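Local coordinates for protein sulfate adenylyltransferase (Allochromatium vinosum, PDB 4DNX) that catalyses the transfer of the adenylyl group of ATP to sulfate, giving adenosine 5'-phosphosulfate and diphosphate, in dissimilatory sulfur metabolism, at residues A[83-88]-A[155-160]; A[59-64]-A[121-126]; A[336-341]-A[349-354]; A[209-214]-A[342-347]; A[227-232]-A[263-268]. All blocks are in the same frame, centred on the assembly; numbering follows the deposited sequence.

Interaction 1. Residues A[83-88]-A[155-160]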
# COMPACT_ATOMS: atom_id res chain seq x y z
N LEU A 83 -9.36 7.73 -23.48
CA LEU A 83 -9.13 8.31 -22.17
C LEU A 83 -9.34 9.80 -22.32
O LEU A 83 -8.43 10.50 -22.76
CB LEU A 83 -7.69 8.07 -21.71
CG LEU A 83 -7.28 6.66 -21.31
CD1 LEU A 83 -5.82 6.73 -20.74
CD2 LEU A 83 -8.25 6.03 -20.29
N LEU A 84 -10.53 10.27 -21.97
CA LEU A 84 -10.88 11.67 -22.21
C LEU A 84 -11.03 12.45 -20.91
O LEU A 84 -11.41 11.91 -19.85
CB LEU A 84 -12.18 11.75 -23.02
CG LEU A 84 -12.07 11.40 -24.51
CD1 LEU A 84 -13.44 11.18 -25.10
CD2 LEU A 84 -11.35 12.56 -25.28
N CYS A 85 -10.70 13.74 -20.99
CA CYS A 85 -11.03 14.69 -19.91
C CYS A 85 -12.00 15.70 -20.51
O CYS A 85 -11.60 16.69 -21.15
CB CYS A 85 -9.77 15.42 -19.41
SG CYS A 85 -10.20 16.53 -18.05
N LEU A 86 -13.29 15.40 -20.33
CA LEU A 86 -14.36 16.23 -20.88
C LEU A 86 -14.88 17.16 -19.80
O LEU A 86 -15.03 16.74 -18.65
CB LEU A 86 -15.50 15.34 -21.38
CG LEU A 86 -15.22 14.56 -22.67
CD1 LEU A 86 -16.31 13.53 -22.93
CD2 LEU A 86 -15.20 15.56 -23.81
N LEU A 87 -15.18 18.39 -20.18
CA LEU A 87 -15.60 19.47 -19.26
C LEU A 87 -16.79 20.20 -19.90
O LEU A 87 -16.90 20.27 -21.13
CB LEU A 87 -14.47 20.46 -19.08
CG LEU A 87 -13.12 19.93 -18.51
CD1 LEU A 87 -12.16 21.12 -18.57
CD2 LEU A 87 -13.30 19.41 -17.09
N GLU A 88 -17.62 20.83 -19.07
CA GLU A 88 -18.68 21.67 -19.58
C GLU A 88 -18.09 22.88 -20.34
O GLU A 88 -18.59 23.30 -21.40
CB GLU A 88 -19.53 22.11 -18.39
CG GLU A 88 -20.71 22.98 -18.77
CD GLU A 88 -21.60 22.31 -19.80
OE1 GLU A 88 -21.81 21.07 -19.69
OE2 GLU A 88 -22.06 23.02 -20.73
N THR A 155 -16.26 19.72 -24.04
CA THR A 155 -14.94 20.31 -24.24
C THR A 155 -13.88 19.31 -23.77
O THR A 155 -13.79 19.00 -22.59
CB THR A 155 -14.79 21.64 -23.46
OG1 THR A 155 -15.78 22.58 -23.93
CG2 THR A 155 -13.41 22.27 -23.70
N ALA A 156 -13.06 18.83 -24.71
CA ALA A 156 -12.00 17.87 -24.38
C ALA A 156 -10.67 18.60 -24.20
O ALA A 156 -10.26 19.37 -25.09
CB ALA A 156 -11.89 16.85 -25.50
N ILE A 157 -10.02 18.39 -23.06
CA ILE A 157 -8.67 18.94 -22.85
C ILE A 157 -7.70 17.78 -22.87
O ILE A 157 -7.97 16.69 -22.29
CB ILE A 157 -8.59 19.80 -21.56
CG1 ILE A 157 -8.92 18.97 -20.32
CG2 ILE A 157 -9.63 20.95 -21.68
CD1 ILE A 157 -8.58 19.72 -18.99
N SER A 158 -6.58 17.97 -23.56
CA SER A 158 -5.65 16.85 -23.79
C SER A 158 -4.22 17.26 -23.52
O SER A 158 -3.89 18.47 -23.55
CB SER A 158 -5.77 16.29 -25.22
OG SER A 158 -5.63 17.32 -26.20
N GLY A 159 -3.39 16.26 -23.21
CA GLY A 159 -1.98 16.52 -22.86
C GLY A 159 -1.51 15.64 -21.72
O GLY A 159 -2.33 14.97 -21.03
N PRO A 160 -0.20 15.64 -21.47
CA PRO A 160 0.40 14.74 -20.49
C PRO A 160 0.11 15.21 -19.05
O PRO A 160 -0.05 16.42 -18.81
CB PRO A 160 1.92 14.83 -20.78
CG PRO A 160 2.08 16.19 -21.43
CD PRO A 160 0.82 16.49 -22.15
O HOH W 1 -9.36 14.64 -23.38
O HOH W 2 -18.25 22.71 -24.71

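Interaction 2. Residues A[59-64]-A[121-126]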
# COMPACT_ATOMS: atom_id res chain seq x y z
N MET A 59 -6.29 12.03 -23.99
CA MET A 59 -6.24 11.95 -25.44
C MET A 59 -6.85 13.16 -26.10
O MET A 59 -7.86 13.70 -25.63
CB MET A 59 -7.03 10.72 -25.92
CG MET A 59 -6.43 9.42 -25.52
SD MET A 59 -7.36 8.06 -26.25
CE MET A 59 -6.59 6.67 -25.39
N ASN A 60 -6.28 13.55 -27.24
CA ASN A 60 -7.01 14.48 -28.12
C ASN A 60 -8.14 13.74 -28.88
O ASN A 60 -8.26 12.48 -28.79
CB ASN A 60 -6.07 15.21 -29.09
CG ASN A 60 -5.35 14.26 -30.04
OD1 ASN A 60 -5.83 13.17 -30.39
ND2 ASN A 60 -4.21 14.72 -30.53
N LEU A 61 -8.96 14.49 -29.60
CA LEU A 61 -10.11 13.90 -30.26
C LEU A 61 -9.69 12.86 -31.32
O LEU A 61 -10.31 11.81 -31.43
CB LEU A 61 -10.93 14.99 -30.94
CG LEU A 61 -12.37 15.10 -30.51
CD1 LEU A 61 -13.11 16.15 -31.37
CD2 LEU A 61 -13.09 13.74 -30.54
N ALA A 62 -8.64 13.14 -32.09
CA ALA A 62 -8.19 12.12 -33.09
C ALA A 62 -7.78 10.76 -32.47
O ALA A 62 -8.15 9.71 -32.98
CB ALA A 62 -7.06 12.69 -33.97
N ASP A 63 -7.02 10.79 -31.39
CA ASP A 63 -6.68 9.56 -30.68
C ASP A 63 -7.92 8.89 -30.07
O ASP A 63 -8.03 7.65 -30.06
CB ASP A 63 -5.64 9.83 -29.58
CG ASP A 63 -4.24 10.03 -30.13
OD1 ASP A 63 -3.93 9.42 -31.18
OD2 ASP A 63 -3.44 10.79 -29.53
N ALA A 64 -8.82 9.69 -29.49
CA ALA A 64 -10.05 9.13 -28.92
C ALA A 64 -10.92 8.44 -29.99
O ALA A 64 -11.47 7.33 -29.75
CB ALA A 64 -10.85 10.19 -28.14
N GLU A 121 -10.45 21.09 -27.42
CA GLU A 121 -11.28 20.78 -28.59
C GLU A 121 -12.76 20.63 -28.21
O GLU A 121 -13.07 20.13 -27.14
CB GLU A 121 -10.80 19.47 -29.24
CG GLU A 121 -9.33 19.50 -29.73
CD GLU A 121 -8.81 18.14 -30.21
OE1 GLU A 121 -8.74 17.23 -29.38
OE2 GLU A 121 -8.47 18.01 -31.42
N GLN A 122 -13.66 21.07 -29.08
CA GLN A 122 -15.09 20.80 -28.90
C GLN A 122 -15.45 19.50 -29.61
O GLN A 122 -15.10 19.31 -30.77
CB GLN A 122 -15.92 21.94 -29.51
CG GLN A 122 -15.47 23.31 -29.05
CD GLN A 122 -15.47 23.42 -27.53
OE1 GLN A 122 -16.40 22.94 -26.86
NE2 GLN A 122 -14.42 24.03 -26.97
N VAL A 123 -16.19 18.63 -28.93
CA VAL A 123 -16.66 17.40 -29.53
C VAL A 123 -18.07 17.56 -30.09
O VAL A 123 -18.97 18.02 -29.39
CB VAL A 123 -16.66 16.27 -28.50
CG1 VAL A 123 -16.78 14.94 -29.24
CG2 VAL A 123 -15.37 16.33 -27.65
N SER A 124 -18.26 17.20 -31.37
CA SER A 124 -19.58 17.35 -32.02
C SER A 124 -20.51 16.22 -31.58
O SER A 124 -20.06 15.19 -31.06
CB SER A 124 -19.46 17.35 -33.54
OG SER A 124 -19.13 16.02 -33.97
N ASP A 125 -21.82 16.42 -31.78
CA ASP A 125 -22.81 15.37 -31.55
C ASP A 125 -22.44 14.11 -32.33
O ASP A 125 -22.52 13.00 -31.79
CB ASP A 125 -24.22 15.80 -31.95
CG ASP A 125 -24.76 16.94 -31.09
OD1 ASP A 125 -24.17 17.26 -30.04
OD2 ASP A 125 -25.80 17.53 -31.50
N ALA A 126 -22.02 14.28 -33.59
CA ALA A 126 -21.71 13.13 -34.44
C ALA A 126 -20.49 12.37 -33.91
O ALA A 126 -20.50 11.14 -33.89
CB ALA A 126 -21.50 13.56 -35.88
O HOH W 3 -7.45 15.76 -32.50

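Interaction 3. Residues A[336-341]-A[349-354]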
# COMPACT_ATOMS: atom_id res chain seq x y z
N SER A 336 -20.80 -30.99 -8.17
CA SER A 336 -21.05 -32.34 -8.68
C SER A 336 -21.15 -33.33 -7.53
O SER A 336 -20.19 -33.50 -6.77
CB SER A 336 -19.88 -32.82 -9.56
OG SER A 336 -20.06 -34.21 -9.85
N LYS A 337 -22.30 -34.00 -7.43
CA LYS A 337 -22.50 -35.02 -6.42
C LYS A 337 -21.61 -36.21 -6.74
O LYS A 337 -21.13 -36.90 -5.82
CB LYS A 337 -23.95 -35.50 -6.45
CG LYS A 337 -24.94 -34.48 -5.93
CD LYS A 337 -26.30 -35.13 -5.79
CE LYS A 337 -27.35 -34.28 -6.46
NZ LYS A 337 -28.65 -34.98 -6.39
N LYS A 338 -21.41 -36.48 -8.03
CA LYS A 338 -20.62 -37.64 -8.46
C LYS A 338 -19.14 -37.46 -8.13
O LYS A 338 -18.48 -38.43 -7.74
CB LYS A 338 -20.77 -37.90 -9.96
CG LYS A 338 -22.07 -38.57 -10.35
CD LYS A 338 -22.15 -38.69 -11.88
CE LYS A 338 -22.61 -40.06 -12.29
NZ LYS A 338 -23.72 -39.98 -13.28
N LEU A 339 -18.62 -36.24 -8.29
CA LEU A 339 -17.20 -35.97 -8.08
C LEU A 339 -16.86 -35.41 -6.69
O LEU A 339 -15.69 -35.41 -6.29
CB LEU A 339 -16.65 -35.02 -9.17
CG LEU A 339 -16.90 -35.48 -10.63
CD1 LEU A 339 -16.53 -34.36 -11.61
CD2 LEU A 339 -16.18 -36.81 -10.96
N GLY A 340 -17.88 -34.92 -5.98
CA GLY A 340 -17.67 -34.30 -4.66
C GLY A 340 -16.89 -33.01 -4.68
O GLY A 340 -16.11 -32.72 -3.77
N ARG A 341 -17.13 -32.18 -5.69
CA ARG A 341 -16.49 -30.91 -5.77
C ARG A 341 -17.21 -30.04 -6.78
O ARG A 341 -18.03 -30.52 -7.57
CB ARG A 341 -15.02 -31.06 -6.18
CG ARG A 341 -14.80 -31.74 -7.51
CD ARG A 341 -13.29 -31.75 -7.73
NE ARG A 341 -12.94 -31.49 -9.12
CZ ARG A 341 -12.82 -32.45 -10.03
NH1 ARG A 341 -13.01 -33.72 -9.70
NH2 ARG A 341 -12.50 -32.12 -11.28
N PRO A 349 -19.45 -33.36 -19.18
CA PRO A 349 -20.51 -33.71 -20.13
C PRO A 349 -21.14 -35.08 -19.86
O PRO A 349 -22.20 -35.39 -20.42
CB PRO A 349 -19.78 -33.70 -21.49
CG PRO A 349 -18.37 -33.23 -21.22
CD PRO A 349 -18.12 -33.57 -19.79
N ASP A 350 -20.50 -35.87 -19.00
CA ASP A 350 -20.97 -37.21 -18.60
C ASP A 350 -22.12 -37.12 -17.58
O ASP A 350 -22.78 -38.11 -17.31
CB ASP A 350 -19.81 -38.03 -18.03
CG ASP A 350 -18.83 -37.18 -17.20
OD1 ASP A 350 -18.01 -36.44 -17.79
OD2 ASP A 350 -18.90 -37.24 -15.96
N HIS A 351 -22.33 -35.92 -17.02
CA HIS A 351 -23.36 -35.68 -16.02
C HIS A 351 -24.72 -35.35 -16.64
O HIS A 351 -24.80 -34.74 -17.70
CB HIS A 351 -22.96 -34.51 -15.10
CG HIS A 351 -21.81 -34.80 -14.18
ND1 HIS A 351 -20.74 -35.59 -14.54
CD2 HIS A 351 -21.55 -34.36 -12.92
CE1 HIS A 351 -19.87 -35.63 -13.54
NE2 HIS A 351 -20.35 -34.90 -12.54
N THR A 352 -25.78 -35.78 -15.95
CA THR A 352 -27.15 -35.35 -16.20
C THR A 352 -27.41 -34.15 -15.26
O THR A 352 -26.63 -33.92 -14.34
CB THR A 352 -28.15 -36.49 -15.89
OG1 THR A 352 -27.84 -37.09 -14.63
CG2 THR A 352 -28.11 -37.57 -16.98
N PRO A 353 -28.50 -33.40 -15.48
CA PRO A 353 -28.80 -32.27 -14.59
C PRO A 353 -28.94 -32.68 -13.12
O PRO A 353 -28.54 -31.92 -12.24
CB PRO A 353 -30.14 -31.71 -15.14
CG PRO A 353 -30.57 -32.65 -16.22
CD PRO A 353 -29.33 -33.35 -16.70
N ASP A 354 -29.47 -33.87 -12.87
CA ASP A 354 -29.65 -34.37 -11.50
C ASP A 354 -28.33 -34.68 -10.76
O ASP A 354 -28.34 -34.88 -9.55
CB ASP A 354 -30.57 -35.61 -11.47
CG ASP A 354 -31.02 -36.06 -12.86
OD1 ASP A 354 -31.71 -35.28 -13.55
OD2 ASP A 354 -30.68 -37.20 -13.25

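Interaction 4. Residues A[209-214]-A[342-347]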
# COMPACT_ATOMS: atom_id res chain seq x y z
N GLU A 209 -14.07 -19.43 -5.47
CA GLU A 209 -12.81 -19.96 -4.94
C GLU A 209 -12.33 -21.10 -5.85
O GLU A 209 -11.15 -21.15 -6.26
CB GLU A 209 -13.06 -20.50 -3.52
CG GLU A 209 -11.92 -21.30 -2.95
CD GLU A 209 -12.29 -22.07 -1.68
OE1 GLU A 209 -13.23 -21.68 -0.90
OE2 GLU A 209 -11.63 -23.11 -1.46
N GLU A 210 -13.25 -22.01 -6.15
CA GLU A 210 -12.93 -23.16 -6.98
C GLU A 210 -12.66 -22.77 -8.43
O GLU A 210 -11.87 -23.41 -9.10
CB GLU A 210 -14.04 -24.22 -6.87
CG GLU A 210 -14.21 -24.79 -5.43
CD GLU A 210 -12.98 -25.53 -4.91
OE1 GLU A 210 -12.84 -25.60 -3.66
OE2 GLU A 210 -12.16 -26.04 -5.73
N LEU A 211 -13.29 -21.70 -8.93
CA LEU A 211 -13.01 -21.22 -10.26
C LEU A 211 -11.56 -20.76 -10.37
O LEU A 211 -10.89 -21.10 -11.34
CB LEU A 211 -13.90 -20.04 -10.61
CG LEU A 211 -13.78 -19.55 -12.04
CD1 LEU A 211 -14.16 -20.68 -13.00
CD2 LEU A 211 -14.73 -18.38 -12.16
N CYS A 212 -11.09 -20.03 -9.35
CA CYS A 212 -9.67 -19.61 -9.30
C CYS A 212 -8.76 -20.84 -9.30
O CYS A 212 -7.77 -20.88 -10.05
CB CYS A 212 -9.38 -18.75 -8.08
SG CYS A 212 -10.08 -17.09 -8.25
N LYS A 213 -9.11 -21.85 -8.50
CA LYS A 213 -8.29 -23.08 -8.42
C LYS A 213 -8.27 -23.88 -9.71
O LYS A 213 -7.19 -24.38 -10.12
CB LYS A 213 -8.76 -23.95 -7.23
CG LYS A 213 -8.41 -23.28 -5.91
CD LYS A 213 -8.98 -24.06 -4.71
CE LYS A 213 -8.47 -23.54 -3.41
NZ LYS A 213 -9.22 -24.33 -2.33
N MET A 214 -9.44 -24.00 -10.36
CA MET A 214 -9.54 -24.62 -11.72
C MET A 214 -8.64 -23.93 -12.73
O MET A 214 -7.93 -24.58 -13.51
CB MET A 214 -10.99 -24.58 -12.25
CG MET A 214 -11.86 -25.61 -11.61
SD MET A 214 -13.54 -25.39 -12.32
CE MET A 214 -14.45 -24.93 -10.86
N VAL A 342 -16.85 -28.77 -6.73
CA VAL A 342 -17.37 -27.77 -7.63
C VAL A 342 -16.68 -27.91 -8.99
O VAL A 342 -15.45 -28.04 -9.05
CB VAL A 342 -17.20 -26.39 -7.01
CG1 VAL A 342 -17.63 -25.32 -8.00
CG2 VAL A 342 -18.05 -26.30 -5.72
N VAL A 343 -17.47 -27.92 -10.05
CA VAL A 343 -16.93 -28.02 -11.41
C VAL A 343 -17.62 -26.99 -12.31
O VAL A 343 -18.71 -26.48 -11.98
CB VAL A 343 -17.10 -29.43 -12.02
CG1 VAL A 343 -16.26 -30.46 -11.25
CG2 VAL A 343 -18.58 -29.88 -12.05
N MET A 344 -17.00 -26.69 -13.45
CA MET A 344 -17.71 -26.04 -14.55
C MET A 344 -18.58 -27.09 -15.23
O MET A 344 -18.11 -28.12 -15.72
CB MET A 344 -16.74 -25.39 -15.54
CG MET A 344 -16.42 -23.96 -15.16
SD MET A 344 -15.13 -23.25 -16.21
CE MET A 344 -13.70 -24.28 -15.85
N MET A 345 -19.88 -26.83 -15.28
CA MET A 345 -20.84 -27.80 -15.82
C MET A 345 -20.48 -28.25 -17.24
O MET A 345 -20.58 -29.44 -17.57
CB MET A 345 -22.24 -27.21 -15.75
CG MET A 345 -22.66 -26.78 -14.33
SD MET A 345 -24.43 -26.48 -14.21
CE MET A 345 -24.48 -24.76 -14.67
N ARG A 346 -20.01 -27.31 -18.05
CA ARG A 346 -19.62 -27.55 -19.45
C ARG A 346 -18.51 -28.61 -19.58
O ARG A 346 -18.42 -29.30 -20.59
CB ARG A 346 -19.23 -26.23 -20.15
CG ARG A 346 -17.97 -25.56 -19.61
CD ARG A 346 -16.98 -25.15 -20.71
NE ARG A 346 -15.62 -24.99 -20.17
CZ ARG A 346 -14.92 -23.85 -20.16
NH1 ARG A 346 -15.42 -22.73 -20.67
NH2 ARG A 346 -13.69 -23.84 -19.63
N ASP A 347 -17.72 -28.78 -18.52
CA ASP A 347 -16.57 -29.68 -18.52
C ASP A 347 -16.88 -31.03 -17.89
O ASP A 347 -16.00 -31.88 -17.78
CB ASP A 347 -15.38 -29.01 -17.82
CG ASP A 347 -14.79 -27.87 -18.65
OD1 ASP A 347 -15.05 -27.85 -19.87
OD2 ASP A 347 -14.09 -26.99 -18.09

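Interaction 5. Residues A[227-232]-A[263-268]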
# COMPACT_ATOMS: atom_id res chain seq x y z
N HIS A 227 -8.01 -9.26 -7.54
CA HIS A 227 -7.83 -7.82 -7.85
C HIS A 227 -9.21 -7.20 -7.60
O HIS A 227 -10.10 -7.29 -8.45
CB HIS A 227 -7.37 -7.71 -9.30
CG HIS A 227 -6.62 -6.44 -9.61
ND1 HIS A 227 -6.71 -5.82 -10.84
CD2 HIS A 227 -5.82 -5.66 -8.85
CE1 HIS A 227 -5.95 -4.73 -10.84
NE2 HIS A 227 -5.41 -4.60 -9.64
N MET A 228 -9.37 -6.59 -6.44
CA MET A 228 -10.70 -6.12 -6.00
C MET A 228 -10.99 -4.73 -6.54
O MET A 228 -10.10 -3.85 -6.56
CB MET A 228 -10.80 -6.12 -4.47
CG MET A 228 -10.78 -7.59 -3.77
SD MET A 228 -10.83 -7.47 -1.98
CE MET A 228 -9.36 -6.48 -1.60
N LEU A 229 -12.22 -4.53 -7.01
CA LEU A 229 -12.57 -3.22 -7.54
C LEU A 229 -12.98 -2.39 -6.32
O LEU A 229 -13.98 -2.69 -5.67
CB LEU A 229 -13.70 -3.35 -8.58
CG LEU A 229 -14.29 -2.00 -9.05
CD1 LEU A 229 -13.19 -0.96 -9.42
CD2 LEU A 229 -15.19 -2.31 -10.22
N LEU A 230 -12.18 -1.37 -6.00
CA LEU A 230 -12.44 -0.48 -4.88
C LEU A 230 -13.29 0.70 -5.35
O LEU A 230 -13.09 1.22 -6.45
CB LEU A 230 -11.10 0.09 -4.35
CG LEU A 230 -10.15 -1.05 -3.99
CD1 LEU A 230 -8.77 -0.45 -3.69
CD2 LEU A 230 -10.63 -1.88 -2.82
N GLY A 231 -14.21 1.15 -4.51
CA GLY A 231 -14.98 2.32 -4.90
C GLY A 231 -16.01 2.59 -3.85
O GLY A 231 -16.03 1.93 -2.81
N GLN A 232 -16.88 3.56 -4.11
CA GLN A 232 -17.94 3.89 -3.13
C GLN A 232 -18.92 2.70 -3.02
O GLN A 232 -19.22 2.03 -4.02
CB GLN A 232 -18.66 5.21 -3.48
CG GLN A 232 -17.73 6.41 -3.88
CD GLN A 232 -17.47 7.44 -2.75
OE1 GLN A 232 -18.40 7.93 -2.10
NE2 GLN A 232 -16.20 7.77 -2.55
N THR A 263 -5.53 -7.81 -3.37
CA THR A 263 -5.11 -6.46 -3.82
C THR A 263 -6.34 -5.77 -4.33
O THR A 263 -7.41 -6.37 -4.48
CB THR A 263 -4.13 -6.51 -5.01
OG1 THR A 263 -4.81 -6.99 -6.18
CG2 THR A 263 -2.88 -7.38 -4.71
N GLY A 264 -6.16 -4.51 -4.68
CA GLY A 264 -7.28 -3.72 -5.23
C GLY A 264 -6.85 -2.55 -6.08
O GLY A 264 -5.68 -2.10 -6.02
N TYR A 265 -7.80 -2.04 -6.87
CA TYR A 265 -7.49 -0.90 -7.71
C TYR A 265 -8.72 -0.01 -7.77
O TYR A 265 -9.81 -0.41 -7.38
CB TYR A 265 -7.09 -1.38 -9.12
CG TYR A 265 -8.24 -1.96 -9.92
CD1 TYR A 265 -8.77 -3.20 -9.60
CD2 TYR A 265 -8.86 -1.19 -10.92
CE1 TYR A 265 -9.81 -3.71 -10.31
CE2 TYR A 265 -9.94 -1.70 -11.64
CZ TYR A 265 -10.41 -2.95 -11.30
OH TYR A 265 -11.45 -3.47 -12.03
N GLY A 266 -8.52 1.20 -8.29
CA GLY A 266 -9.64 2.17 -8.38
C GLY A 266 -9.85 2.69 -9.80
O GLY A 266 -8.93 3.27 -10.39
N PHE A 267 -11.08 2.49 -10.32
CA PHE A 267 -11.44 2.89 -11.69
C PHE A 267 -12.98 2.73 -11.84
O PHE A 267 -13.54 1.69 -11.45
CB PHE A 267 -10.76 1.94 -12.70
CG PHE A 267 -11.07 2.27 -14.15
CD1 PHE A 267 -10.63 3.47 -14.72
CD2 PHE A 267 -11.78 1.37 -14.92
CE1 PHE A 267 -10.91 3.75 -16.07
CE2 PHE A 267 -12.06 1.63 -16.26
CZ PHE A 267 -11.61 2.86 -16.84
N ASP A 268 -13.67 3.74 -12.37
CA ASP A 268 -15.14 3.62 -12.46
C ASP A 268 -15.51 2.62 -13.55
O ASP A 268 -15.01 2.69 -14.66
CB ASP A 268 -15.79 4.99 -12.75
CG ASP A 268 -15.78 5.92 -11.53
OD1 ASP A 268 -15.55 5.45 -10.39
OD2 ASP A 268 -16.03 7.15 -11.71
O HOH W 4 -15.53 1.91 -8.66

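Interaction 1. Residues A[83-88]-A[155-160]
L87 and T155 form a hydrogen-bonded antiparallel pair: T155 N donates to L87 O at 3.0 Å, and L87 N returns a bond to T155 O at 2.8 Å. The first lies in the carbonyl plane of L87; the second is more bent, 141° at the hydrogen. L86 and A156 follow as the non-hydrogen-bonded pair, after which I157 N reaches C85 O at 3.0 Å and 169°. The carbonyls of T155 and C85 each also receive a CA-H contact, from L86 and A156 respectively. Beyond this point the strands part and water 1 takes over, accepting from C85 N and donating to I157 O at 2.7 Å.

C85 SG, anti to the backbone N (chi1 -178°), lies against I157 CG1 at 3.6 Å, and L87 CD1 meets I157 CD1 at 3.9 Å, the two side chains crossing at about a right angle. On the face of L86 and A156, L86 CD2 rests on A156 CB. T155 OG1 bonds Q122 OE1 and water 2.

Within the PUA-like region, the short strand 86-87 is thus held to strand 155-163 by backbone bonds, and the water bridge satisfies one further amide and carbonyl among mostly apolar side chains.

Interaction 2. Residues A[59-64]-A[121-126]
E121 stretches its carboxylate to the first turn of helix 61-70, where OE1 accepts a nearly straight bond from L61 N at 2.8 Å. The donor comes to the syn side of OE1, 22° out of the carboxylate plane. CG of E121 is anti to the carbonyl carbon (chi1 -60°) and the chain runs extended beyond it, which carries the acid group across from strand 119-122. OE1 also lies 3.4 Å from N60 CB. The other oxygen, OE2, accepts a hydrogen bond from water 3 at 2.7 Å, and that water accepts from A62 N; two successive amides of the helix start are therefore served by one carboxylate, directly and through water. The negative charge beside the N-terminal end of the helix would probably be stabilised by its dipole.

A third amide is met from within the segment. N60 is the N-cap: its CG sits between the backbone N and the carbonyl carbon (chi1 62°), and OD1 accepts a nearly straight bond from D63 N at 2.8 Å.

Beside the polar group, the CB of L61 is directed toward 121-126. The two methyls of L61 divide between the neighbouring residues there, CD1 lying 3.8 Å from Q122 O and CD2 4.1 Å from V123 CG1.

L61 also touches Q127, and V123 packs on M128 and M131, all of helix 125-136, while V123 reaches A156 of strand 155-163. The contact therefore joins the start of helix 61-70 to the turn between strand 119-122 and helix 125-136, beside strand 155-163.

Interaction 3. Residues A[336-341]-A[349-354]
H351 projects its imidazole into the turn formed by 336-341, and three side chains there meet the ring in different ways. S336 OG comes at the edge, in the ring plane, 2.8 Å from NE2; this is a hydrogen bond in which either partner could be the donor. K338 passes over one face: its CD stands 4.2 Å from the centroid and 10° off the normal, a CH-pi contact above the ring centre, and the lysine and histidine chains run antiparallel to one another. L339 crosses the histidine at a slant, with CD1 4.0 Å from NE2.

S336 OG has a second partner, L339 N, at 2.9 Å. This bond defines an ST motif, and it ties the hydroxyl that meets the imidazole to the backbone of the turn. With OG anti to the backbone N (chi1 170°), the hydroxyl is placed where it can meet both L339 N and the imidazole. The other ring nitrogen, ND1, makes a weak bond to D350 OD2, so both nitrogens have partners. The aliphatic part of K338 serves the ring while its NZ goes on to a salt bridge with D355. K337 adds a weak bond at the periphery, NZ to D354 O at 3.2 Å.

This surface contact lies at an antiparallel three-stranded sheet. The turn of 336-341, with a G1 bulge where G340 and R341 face S336, connects strand 333-336 to strand 341-344, while the loop segment 349-354 leads into strand 356-357. There F356 meets the H351 ring as well, their planes at about 25°, and K337 shares a backbone bond with D355.

Interaction 4. Residues A[209-214]-A[342-347]
E210 and V342 mark the closest backbone approach, with CA atoms 6.4 Å apart where helix segment 209-214 passes strand 342-344 at an axis distance of 8.5 Å and an angle of 62°.

No hydrogen bond crosses this contact, which rests on aliphatic and sulfur atoms. E210 lies across V342: its CG is 3.7 Å from V342 CB, and the chain bends at chi2 (-62°), while the carboxylate makes long, weak ion pairs with R206 and R380. One turn on, M214 is the central side chain. Its SD meets M344 CE at 3.7 Å, the two methionine chains passing with opposite headings. The bend at chi3 (-116°) places M214 CE 3.7 Å from V342 O and 4.0 Å from V343 CA, against the strand backbone. L211 CD1 adds a looser contact to M344 SD at 4.2 Å. The same sulfur lies 3.7 Å above the guanidinium plane of R346, toward its rim, so M344 touches both M214 and the guanidinium that pairs with D347.

The contact joins helix 206-219, which precedes strand 223-230 of the parallel sheet, to edge strand 341-344 of the three-stranded antiparallel sheet; T333 of the neighbouring strand 333-336 packs on both M214 and V342.

Interaction 5. Residues A[227-232]-A[263-268]
H227 to L229 pair in parallel with T263 to Y265, on two neighbouring strands of the five-stranded parallel Rossmann-like sheet, joined by the beta-alpha-beta crossover through helix 240-254.

Backbone hydrogen bonds set the register. M228 N donates to T263 O at 2.8 Å, Y265 N to M228 O, and L230 N to Y265 O; the latter two approach nearly along the C=O axis, whereas the donor of the first is tilted 30° from the carbonyl plane. M228 O also receives a short CA-H contact from G264, where M228 and G264 lie 4.2 Å apart by CA. L230 CD1 packs directly on the G264 backbone, 3.7 Å from its C.

Aromatic contact comes from H227 and Y265, an offset stack with centroids 4.5 Å apart and planes at 24°. H227 CG is anti to the backbone N (chi1 -157°), and Y265 CD1 stands over the centre of the imidazole. Both ring nitrogens are engaged elsewhere, ND1 with R284 of helix 274-287 and NE2 with Y51, which fixes the ring's rotation.

Apolar packing adds to that face: L229 CD1 lies 3.9 Å from Y265 CZ. Among the polar atoms buried here, F267 N has no partner in the model. At the ring edge, T263 OG1, itself bonded to I226 O, lies in the imidazole plane 3.1 Å from H227 CD2.

How the interactions relate
From the N terminus, 59-64 opens interaction 2 and 83-88 opens interaction 1; 121-126 then closes interaction 2 and 155-160 closes interaction 1. The two loops cross, and the contacts touch through A156 N with E121 O and L83 O with M59 N, tying helix 61-70 and strand 86-87 to one mixed sheet. In the ATP-sulfurylase region, 209-214 opens interaction 4, whose long loop encloses interaction 5, the parallel-sheet crossover opened at 227-232 and closed at 263-268. Interaction 3 opens at 336-341, interaction 4 closes at 342-347 and interaction 3 at 349-354, so these cross too, meeting where S336 packs on V343. Interactions 1 and 3 lie on opposite sides of the chain's centre, their own centres about 53 Å apart.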